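Local structure of D-mandelate dehydrogenase (Rhodotorula graminis, 2W2K) at residues V169-G172 against A173-E177; I178-K181 against A182-L186; K232-H235 against H236-D239. The protein probably catalyses the NAD(P)-dependent interconversion of D-mandelate and its 2-keto acid, as expected of a D-isomer specific 2-hydroxyacid dehydrogenase. All coordinates share one frame; numbering follows the deposited sequence.

Contact 1 (V169-G172 against A173-E177)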
ATOM      1  N   VAL B 169      14.196  11.149   6.502  1.00  7.50           N
ATOM      2  CA  VAL B 169      14.541  12.558   6.732  1.00  5.52           C
ATOM      3  C   VAL B 169      13.557  13.039   7.807  1.00  8.87           C
ATOM      4  O   VAL B 169      12.363  13.275   7.511  1.00  8.27           O
ATOM      5  CB  VAL B 169      14.401  13.395   5.426  1.00  6.45           C
ATOM      6  CG1 VAL B 169      14.586  14.950   5.710  1.00  6.64           C
ATOM      7  CG2 VAL B 169      15.410  12.907   4.389  1.00  9.88           C
ATOM      8  N   GLY B 170      14.054  13.141   9.048  1.00  7.08           N
ATOM      9  CA  GLY B 170      13.202  13.347  10.229  1.00  9.48           C
ATOM     10  C   GLY B 170      12.832  12.016  10.878  1.00  9.94           C
ATOM     11  O   GLY B 170      12.564  11.055  10.165  1.00  8.83           O
ATOM     12  N   LEU B 171      12.850  11.942  12.215  1.00  7.13           N
ATOM     13  CA  LEU B 171      12.416  10.706  12.924  1.00  9.19           C
ATOM     14  C   LEU B 171      11.507  11.034  14.131  1.00  8.99           C
ATOM     15  O   LEU B 171      11.684  10.521  15.246  1.00  8.67           O
ATOM     16  CB  LEU B 171      13.601   9.780  13.302  1.00 13.11           C
ATOM     17  CG  LEU B 171      13.282   8.342  13.792  1.00  8.50           C
ATOM     18  CD1 LEU B 171      12.424   7.555  12.746  1.00  6.33           C
ATOM     19  CD2 LEU B 171      14.527   7.517  14.193  1.00 10.52           C
ATOM     20  N   GLY B 172      10.514  11.889  13.862  1.00  9.04           N
ATOM     21  CA  GLY B 172       9.461  12.251  14.807  1.00  8.91           C
ATOM     22  C   GLY B 172       8.340  11.221  14.886  1.00  9.80           C
ATOM     23  O   GLY B 172       8.484  10.095  14.372  1.00  8.17           O
ATOM     24  N   ALA B 173       7.214  11.603  15.504  1.00  5.93           N
ATOM     25  CA  ALA B 173       6.164  10.610  15.821  1.00  7.28           C
ATOM     26  C   ALA B 173       5.614   9.845  14.596  1.00  7.49           C
ATOM     27  O   ALA B 173       5.494   8.605  14.626  1.00  8.09           O
ATOM     28  CB  ALA B 173       5.040  11.260  16.623  1.00  9.97           C
ATOM     29  N   ILE B 174       5.303  10.577  13.519  1.00  5.70           N
ATOM     30  CA  ILE B 174       4.741   9.943  12.307  1.00  8.82           C
ATOM     31  C   ILE B 174       5.782   9.016  11.687  1.00  5.71           C
ATOM     32  O   ILE B 174       5.450   7.880  11.332  1.00  6.25           O
ATOM     33  CB  ILE B 174       4.192  10.990  11.268  1.00  7.17           C
ATOM     34  CG1 ILE B 174       2.902  11.651  11.796  1.00 10.00           C
ATOM     35  CG2 ILE B 174       3.911  10.344   9.898  1.00 10.10           C
ATOM     36  CD1 ILE B 174       2.467  12.897  11.033  1.00 10.47           C
ATOM     37  N   GLN B 175       7.027   9.498  11.539  1.00  5.20           N
ATOM     38  CA  GLN B 175       8.102   8.663  10.937  1.00  5.64           C
ATOM     39  C   GLN B 175       8.439   7.385  11.737  1.00  7.34           C
ATOM     40  O   GLN B 175       8.744   6.334  11.141  1.00  5.19           O
ATOM     41  CB  GLN B 175       9.377   9.493  10.681  1.00  4.26           C
ATOM     42  CG  GLN B 175      10.427   8.788   9.754  1.00  3.66           C
ATOM     43  CD  GLN B 175      10.232   9.122   8.253  1.00 10.22           C
ATOM     44  OE1 GLN B 175       9.513   8.409   7.531  1.00  7.79           O
ATOM     45  NE2 GLN B 175      10.876  10.200   7.788  1.00  4.87           N
ATOM     46  N   LYS B 176       8.375   7.458  13.077  1.00  5.75           N
ATOM     47  CA  LYS B 176       8.559   6.264  13.911  1.00  8.05           C
ATOM     48  C   LYS B 176       7.551   5.171  13.554  1.00  8.58           C
ATOM     49  O   LYS B 176       7.904   3.972  13.561  1.00  6.87           O
ATOM     50  CB  LYS B 176       8.532   6.597  15.425  1.00  7.73           C
ATOM     51  CG  LYS B 176       9.759   7.408  15.902  1.00  8.05           C
ATOM     52  CD  LYS B 176       9.582   7.766  17.406  1.00 11.37           C
ATOM     53  CE  LYS B 176      10.783   8.523  17.973  1.00 14.76           C
ATOM     54  NZ  LYS B 176      10.568   8.775  19.447  1.00 20.37           N
ATOM     55  N   GLU B 177       6.328   5.578  13.188  1.00  5.52           N
ATOM     56  CA  GLU B 177       5.289   4.605  12.762  1.00  5.24           C
ATOM     57  C   GLU B 177       5.501   4.135  11.315  1.00  5.54           C
ATOM     58  O   GLU B 177       5.324   2.946  11.031  1.00  7.01           O
ATOM     59  CB  GLU B 177       3.872   5.184  12.939  1.00  5.70           C
ATOM     60  CG  GLU B 177       3.327   5.074  14.385  1.00  9.49           C
ATOM     61  CD  GLU B 177       3.076   3.618  14.797  1.00 13.70           C
ATOM     62  OE1 GLU B 177       2.049   3.045  14.360  1.00 15.31           O
ATOM     63  OE2 GLU B 177       3.897   3.051  15.570  1.00 14.49           O
TER

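Contact 2 (I178-K181 against A182-L186)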
ATOM      1  N   ILE B 178       5.848   5.062  10.404  1.00  4.63           N
ATOM      2  CA  ILE B 178       6.319   4.677   9.059  1.00  5.44           C
ATOM      3  C   ILE B 178       7.425   3.582   9.158  1.00  7.00           C
ATOM      4  O   ILE B 178       7.314   2.509   8.528  1.00  6.48           O
ATOM      5  CB  ILE B 178       6.790   5.910   8.178  1.00  4.73           C
ATOM      6  CG1 ILE B 178       5.657   6.953   7.997  1.00  5.98           C
ATOM      7  CG2 ILE B 178       7.304   5.424   6.795  1.00  3.40           C
ATOM      8  CD1 ILE B 178       6.115   8.270   7.284  1.00  8.37           C
ATOM      9  N   ALA B 179       8.457   3.842   9.978  1.00  6.38           N
ATOM     10  CA  ALA B 179       9.626   2.940  10.101  1.00  8.41           C
ATOM     11  C   ALA B 179       9.269   1.602  10.746  1.00  6.15           C
ATOM     12  O   ALA B 179       9.785   0.559  10.347  1.00  7.27           O
ATOM     13  CB  ALA B 179      10.786   3.630  10.894  1.00  7.00           C
ATOM     14  N   ARG B 180       8.399   1.626  11.749  1.00  5.11           N
ATOM     15  CA  ARG B 180       7.957   0.374  12.411  1.00  6.55           C
ATOM     16  C   ARG B 180       7.264  -0.544  11.372  1.00  9.19           C
ATOM     17  O   ARG B 180       7.548  -1.762  11.287  1.00  7.95           O
ATOM     18  CB  ARG B 180       7.007   0.672  13.583  1.00  8.30           C
ATOM     19  CG  ARG B 180       6.582  -0.588  14.391  1.00  9.57           C
ATOM     20  CD  ARG B 180       5.545  -0.295  15.487  1.00 10.18           C
ATOM     21  NE  ARG B 180       4.275   0.189  14.963  1.00 12.01           N
ATOM     22  CZ  ARG B 180       3.346  -0.576  14.372  1.00 14.54           C
ATOM     23  NH1 ARG B 180       3.515  -1.890  14.229  1.00 12.08           N
ATOM     24  NH2 ARG B 180       2.239  -0.021  13.922  1.00  8.54           N
ATOM     25  N   LYS B 181       6.377   0.049  10.580  1.00  9.58           N
ATOM     26  CA  LYS B 181       5.631  -0.706   9.558  1.00  7.50           C
ATOM     27  C   LYS B 181       6.555  -1.188   8.407  1.00  7.02           C
ATOM     28  O   LYS B 181       6.463  -2.345   7.976  1.00  6.07           O
ATOM     29  CB  LYS B 181       4.425   0.125   9.074  1.00  7.12           C
ATOM     30  CG  LYS B 181       3.326   0.338  10.165  1.00  3.91           C
ATOM     31  CD  LYS B 181       2.309   1.455   9.741  1.00  3.37           C
ATOM     32  CE  LYS B 181       1.376   1.762  10.896  1.00  9.70           C
ATOM     33  NZ  LYS B 181       0.483   2.939  10.666  1.00 10.31           N
ATOM     34  N   ALA B 182       7.469  -0.324   7.958  1.00  3.30           N
ATOM     35  CA  ALA B 182       8.393  -0.672   6.865  1.00  4.61           C
ATOM     36  C   ALA B 182       9.461  -1.708   7.262  1.00  5.32           C
ATOM     37  O   ALA B 182       9.794  -2.585   6.449  1.00  3.59           O
ATOM     38  CB  ALA B 182       9.070   0.598   6.294  1.00  7.05           C
ATOM     39  N   VAL B 183       9.979  -1.597   8.497  1.00  7.36           N
ATOM     40  CA  VAL B 183      11.047  -2.504   9.015  1.00  6.43           C
ATOM     41  C   VAL B 183      10.486  -3.858   9.479  1.00  9.02           C
ATOM     42  O   VAL B 183      10.883  -4.918   8.964  1.00  8.51           O
ATOM     43  CB  VAL B 183      11.886  -1.859  10.196  1.00  6.37           C
ATOM     44  CG1 VAL B 183      12.827  -2.903  10.838  1.00 10.20           C
ATOM     45  CG2 VAL B 183      12.662  -0.640   9.694  1.00  7.71           C
ATOM     46  N   HIS B 184       9.568  -3.831  10.444  1.00  9.27           N
ATOM     47  CA  HIS B 184       8.996  -5.085  10.965  1.00 11.45           C
ATOM     48  C   HIS B 184       7.994  -5.753  10.019  1.00 12.30           C
ATOM     49  O   HIS B 184       8.003  -6.990   9.872  1.00 13.65           O
ATOM     50  CB  HIS B 184       8.433  -4.874  12.378  1.00 13.72           C
ATOM     51  CG  HIS B 184       9.486  -4.448  13.360  1.00 17.42           C
ATOM     52  ND1 HIS B 184      10.661  -5.152  13.526  1.00 18.96           N
ATOM     53  CD2 HIS B 184       9.583  -3.362  14.161  1.00 21.09           C
ATOM     54  CE1 HIS B 184      11.426  -4.532  14.411  1.00 20.74           C
ATOM     55  NE2 HIS B 184      10.796  -3.443  14.811  1.00 20.59           N
ATOM     56  N   GLY B 185       7.159  -4.944   9.357  1.00 10.58           N
ATOM     57  CA  GLY B 185       6.172  -5.462   8.374  1.00  8.38           C
ATOM     58  C   GLY B 185       6.790  -5.887   7.043  1.00  8.28           C
ATOM     59  O   GLY B 185       6.750  -7.066   6.701  1.00  9.23           O
ATOM     60  N   LEU B 186       7.409  -4.942   6.310  1.00  5.78           N
ATOM     61  CA  LEU B 186       7.931  -5.220   4.953  1.00  7.02           C
ATOM     62  C   LEU B 186       9.357  -5.765   4.899  1.00  8.25           C
ATOM     63  O   LEU B 186       9.768  -6.305   3.863  1.00 11.55           O
ATOM     64  CB  LEU B 186       7.827  -3.976   4.019  1.00  4.78           C
ATOM     65  CG  LEU B 186       6.499  -3.187   4.006  1.00  7.27           C
ATOM     66  CD1 LEU B 186       6.554  -2.022   3.014  1.00  9.22           C
ATOM     67  CD2 LEU B 186       5.313  -4.121   3.672  1.00  9.95           C
TER

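Contact 3 (K232-H235 against H236-D239)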
ATOM      1  N   LYS B 232      10.769  28.070   7.697  1.00 13.84           N
ATOM      2  CA  LYS B 232      11.733  28.728   6.803  1.00 15.01           C
ATOM      3  C   LYS B 232      12.938  27.826   6.484  1.00 13.80           C
ATOM      4  O   LYS B 232      13.362  27.715   5.313  1.00 14.60           O
ATOM      5  CB  LYS B 232      12.199  30.077   7.381  1.00 15.68           C
ATOM      6  CG  LYS B 232      12.981  30.912   6.373  1.00 27.46           C
ATOM      7  N   LEU B 233      13.458  27.163   7.518  1.00 13.97           N
ATOM      8  CA  LEU B 233      14.699  26.376   7.404  1.00 14.90           C
ATOM      9  C   LEU B 233      14.511  25.019   6.702  1.00 15.25           C
ATOM     10  O   LEU B 233      15.494  24.367   6.340  1.00 14.62           O
ATOM     11  CB  LEU B 233      15.386  26.222   8.774  1.00 16.76           C
ATOM     12  CG  LEU B 233      16.028  27.475   9.413  1.00 15.63           C
ATOM     13  CD1 LEU B 233      16.507  27.177  10.850  1.00 18.07           C
ATOM     14  CD2 LEU B 233      17.180  28.026   8.553  1.00 15.33           C
ATOM     15  N   THR B 234      13.258  24.606   6.486  1.00 12.67           N
ATOM     16  CA  THR B 234      12.991  23.399   5.673  1.00 11.69           C
ATOM     17  C   THR B 234      12.373  23.673   4.264  1.00 12.78           C
ATOM     18  O   THR B 234      12.005  22.726   3.549  1.00 10.60           O
ATOM     19  CB  THR B 234      12.178  22.310   6.474  1.00 14.25           C
ATOM     20  OG1 THR B 234      10.903  22.832   6.864  1.00 14.91           O
ATOM     21  CG2 THR B 234      12.947  21.877   7.743  1.00 13.08           C
ATOM     22  N   HIS B 235      12.269  24.951   3.860  1.00 12.04           N
ATOM     23  CA  HIS B 235      11.880  25.286   2.468  1.00 12.63           C
ATOM     24  C   HIS B 235      12.944  24.841   1.451  1.00 12.09           C
ATOM     25  O   HIS B 235      14.100  25.232   1.564  1.00 11.80           O
ATOM     26  CB  HIS B 235      11.579  26.792   2.315  1.00 15.93           C
ATOM     27  CG  HIS B 235      11.072  27.178   0.951  1.00 18.23           C
ATOM     28  ND1 HIS B 235      11.909  27.617  -0.055  1.00 18.66           N
ATOM     29  CD2 HIS B 235       9.817  27.205   0.433  1.00 12.95           C
ATOM     30  CE1 HIS B 235      11.196  27.882  -1.136  1.00 15.74           C
ATOM     31  NE2 HIS B 235       9.924  27.648  -0.866  1.00 17.13           N
ATOM     32  N   HIS B 236      12.557  24.024   0.464  1.00  9.72           N
ATOM     33  CA  HIS B 236      13.508  23.432  -0.476  1.00  9.49           C
ATOM     34  C   HIS B 236      14.677  22.684   0.230  1.00 13.82           C
ATOM     35  O   HIS B 236      15.829  22.696  -0.265  1.00  9.96           O
ATOM     36  CB  HIS B 236      14.026  24.490  -1.487  1.00  7.79           C
ATOM     37  CG  HIS B 236      13.011  24.927  -2.510  1.00 15.54           C
ATOM     38  ND1 HIS B 236      13.337  25.761  -3.563  1.00 15.76           N
ATOM     39  CD2 HIS B 236      11.687  24.653  -2.647  1.00 14.58           C
ATOM     40  CE1 HIS B 236      12.260  25.984  -4.300  1.00 19.36           C
ATOM     41  NE2 HIS B 236      11.247  25.318  -3.768  1.00 12.94           N
ATOM     42  N   LEU B 237      14.382  22.031   1.371  1.00 11.60           N
ATOM     43  CA  LEU B 237      15.348  21.142   2.053  1.00 10.28           C
ATOM     44  C   LEU B 237      15.895  20.088   1.082  1.00 11.25           C
ATOM     45  O   LEU B 237      17.104  19.787   1.105  1.00 11.43           O
ATOM     46  CB  LEU B 237      14.710  20.430   3.281  1.00  8.76           C
ATOM     47  CG  LEU B 237      15.611  19.666   4.263  1.00 12.60           C
ATOM     48  CD1 LEU B 237      16.543  20.646   5.010  1.00 17.09           C
ATOM     49  CD2 LEU B 237      14.819  18.785   5.263  1.00 10.89           C
ATOM     50  N   ILE B 238      15.009  19.527   0.248  1.00  9.24           N
ATOM     51  CA  ILE B 238      15.384  18.523  -0.752  1.00  8.96           C
ATOM     52  C   ILE B 238      15.511  19.250  -2.099  1.00 10.90           C
ATOM     53  O   ILE B 238      14.505  19.683  -2.667  1.00 10.62           O
ATOM     54  CB  ILE B 238      14.346  17.354  -0.846  1.00  8.81           C
ATOM     55  CG1 ILE B 238      14.088  16.690   0.525  1.00 13.19           C
ATOM     56  CG2 ILE B 238      14.810  16.286  -1.840  1.00  8.74           C
ATOM     57  CD1 ILE B 238      15.338  16.369   1.348  1.00  9.01           C
ATOM     58  N   ASP B 239      16.749  19.395  -2.575  1.00 11.49           N
ATOM     59  CA  ASP B 239      17.065  20.272  -3.714  1.00 12.26           C
ATOM     60  C   ASP B 239      17.988  19.576  -4.738  1.00 12.52           C
ATOM     61  O   ASP B 239      18.259  18.367  -4.633  1.00  8.65           O
ATOM     62  CB  ASP B 239      17.745  21.550  -3.175  1.00 14.27           C
ATOM     63  CG  ASP B 239      19.019  21.244  -2.300  1.00 29.99           C
ATOM     64  OD1 ASP B 239      19.384  20.047  -2.008  1.00 14.08           O
ATOM     65  OD2 ASP B 239      19.659  22.239  -1.878  1.00 35.92           O
TER

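Contact 1 (V169-G172 against A173-E177)
Lys176 N donates to Gly172 O at 2.9 Å, with an N-H...O angle of 162°, and this bond closes the first turn of helix 173-185. Gly172 stands at the N-cap, so its carbonyl is the first to accept from the new helix. The aliphatic part of Lys176 runs past the same oxygen: CG lies 3.3 Å from Gly172 O. Farther out, the extended chain sets Lys176 CE 3.5 Å from Leu171 O, while the ammonium goes on to a salt bridge with Asp199.

Gln175 reaches back from the first helical turn to the loop. Its CG is anti to the backbone N (chi1 -166°), and a bend at chi2 turns the amide toward Gly170. There Gln175 NE2 donates to Gly170 O at 3.0 Å, the oxygen lying close to the amide plane and the N-H...O angle being 153°. The other end of the amide is held by Ser225, which bonds OE1, so both polar ends of this buried group have partners and its rotation is fixed. Leu171 CD1 meets Gln175 CG at 3.8 Å, the two side chains crossing at about a right angle. Cutting this side chain back to an alanine is likely to leave Gly170 O and Ser225 OG without their shared amide and open a gap beside Leu171 CD1.

Gly170 has a positive phi, and a CB there would jam against Val169 O, which accounts for the absence of a side chain. Ala173 and Ile174, in the first turn, belong to the NAD(+) site. Strand end, short loop and helix start, with Gly170 and Gly172 as the first two glycines of the Gly-x-Gly-x-x-Gly pattern and Gln175 in the place of the third, form the glycine-rich dinucleotide-binding loop of the Rossmann fold.

Contact 2 (I178-K181 against A182-L186)
Residues 178-186 form the C-terminal half of helix 173-185, the connecting helix of the Rossmann beta-alpha-beta unit between strands 165-169 and 189-193, and lead to a point where Lys181 O faces both Gly185 N and Leu186 N. Regular i to i+4 bonding comes first: Ala182 N donates to Ile178 O at 2.9 Å, and Val183 N to Ala179 O at 2.8 Å. His184 N reaches Arg180 O at 3.0 Å with a more bent N-H...O angle of 144°.

Then the helix widens. Lys181 O takes a bond from Leu186 N at 3.2 Å, five residues on, and only a weak one from Gly185 N, the evidence for a pi-type turn. A CB on Gly185 would clash with Lys181 O, so the glycine suits this close approach.

Ile178 packs on helix 114-130, whose Asp119 and Ser118 bind Lys181 NZ; Ala179 and Val183 rest on Leu190 of strand 189-193. Arg180 is salt-bridged through NE to Glu177, and its NH1 and NH2 bond the backbone of the second chain of the assembly, placing this flank at the subunit interface.

A chi1 of -176° places Arg180 CG beside its own carbonyl carbon, on the side of His184, and the two side chains cross at about a right angle. They meet only where Arg180 CG comes within 4.1 Å of His184 CD2.

Contact 3 (K232-H235 against H236-D239)
A type II beta turn from Thr234 to Leu237 carries His235 and His236 at its two central positions, and their rings form an offset stack. His235 CB and CG each lie 3.5 Å from His236 N, just across the shared peptide. A chi1 of -175° turns the imidazole alongside its neighbour, both side chains pointing the same way. ND1 of His235 then comes 3.8 Å from His236 CG. At the far side of the ring, His235 CE1 sits over the centre of the His236 imidazole, with His236 CD2 at 3.6 Å. His235 NE2 is 3.9 Å from His236 CD2. The planes are 18° apart and the ring centroids 4.2 Å, as expected for displaced rather than eclipsed rings. His236 has positive phi, which suits the third position of such a turn, and its NE2 is hydrogen-bonded to Glu284, which helps fix the rotation of the stacked ring.

At the first position of the turn, Thr234 OG1 bonds Pro229 O and Met231 N, tying it to the preceding loop. The turn is closed by Leu237 N donating to Thr234 O at 3.3 Å, from well above the carbonyl plane. Leu237 CB also lies 3.6 Å from Thr234 O.

Going from the N terminus, the three contacts follow in series; none nests within or crosses another. Contact 1 closes the loop that leads from strand 165-169 into helix 173-185, and contact 2 carries on in the same helix toward its C-terminal end, their centres 12 Å apart. Much later, after strand 223-226, contact 3 closes a turn in the loop before helix 240-245. Although distant in sequence, that loop touches contact 1, where Val169 CG1 packs on Leu237 CD2 at 3.9 Å, linking the end of strand 165-169 to the loop that follows its neighbour 223-226 in the parallel sheet. Contacts 2 and 3 do not touch, their nearest atoms being about 13 Å apart.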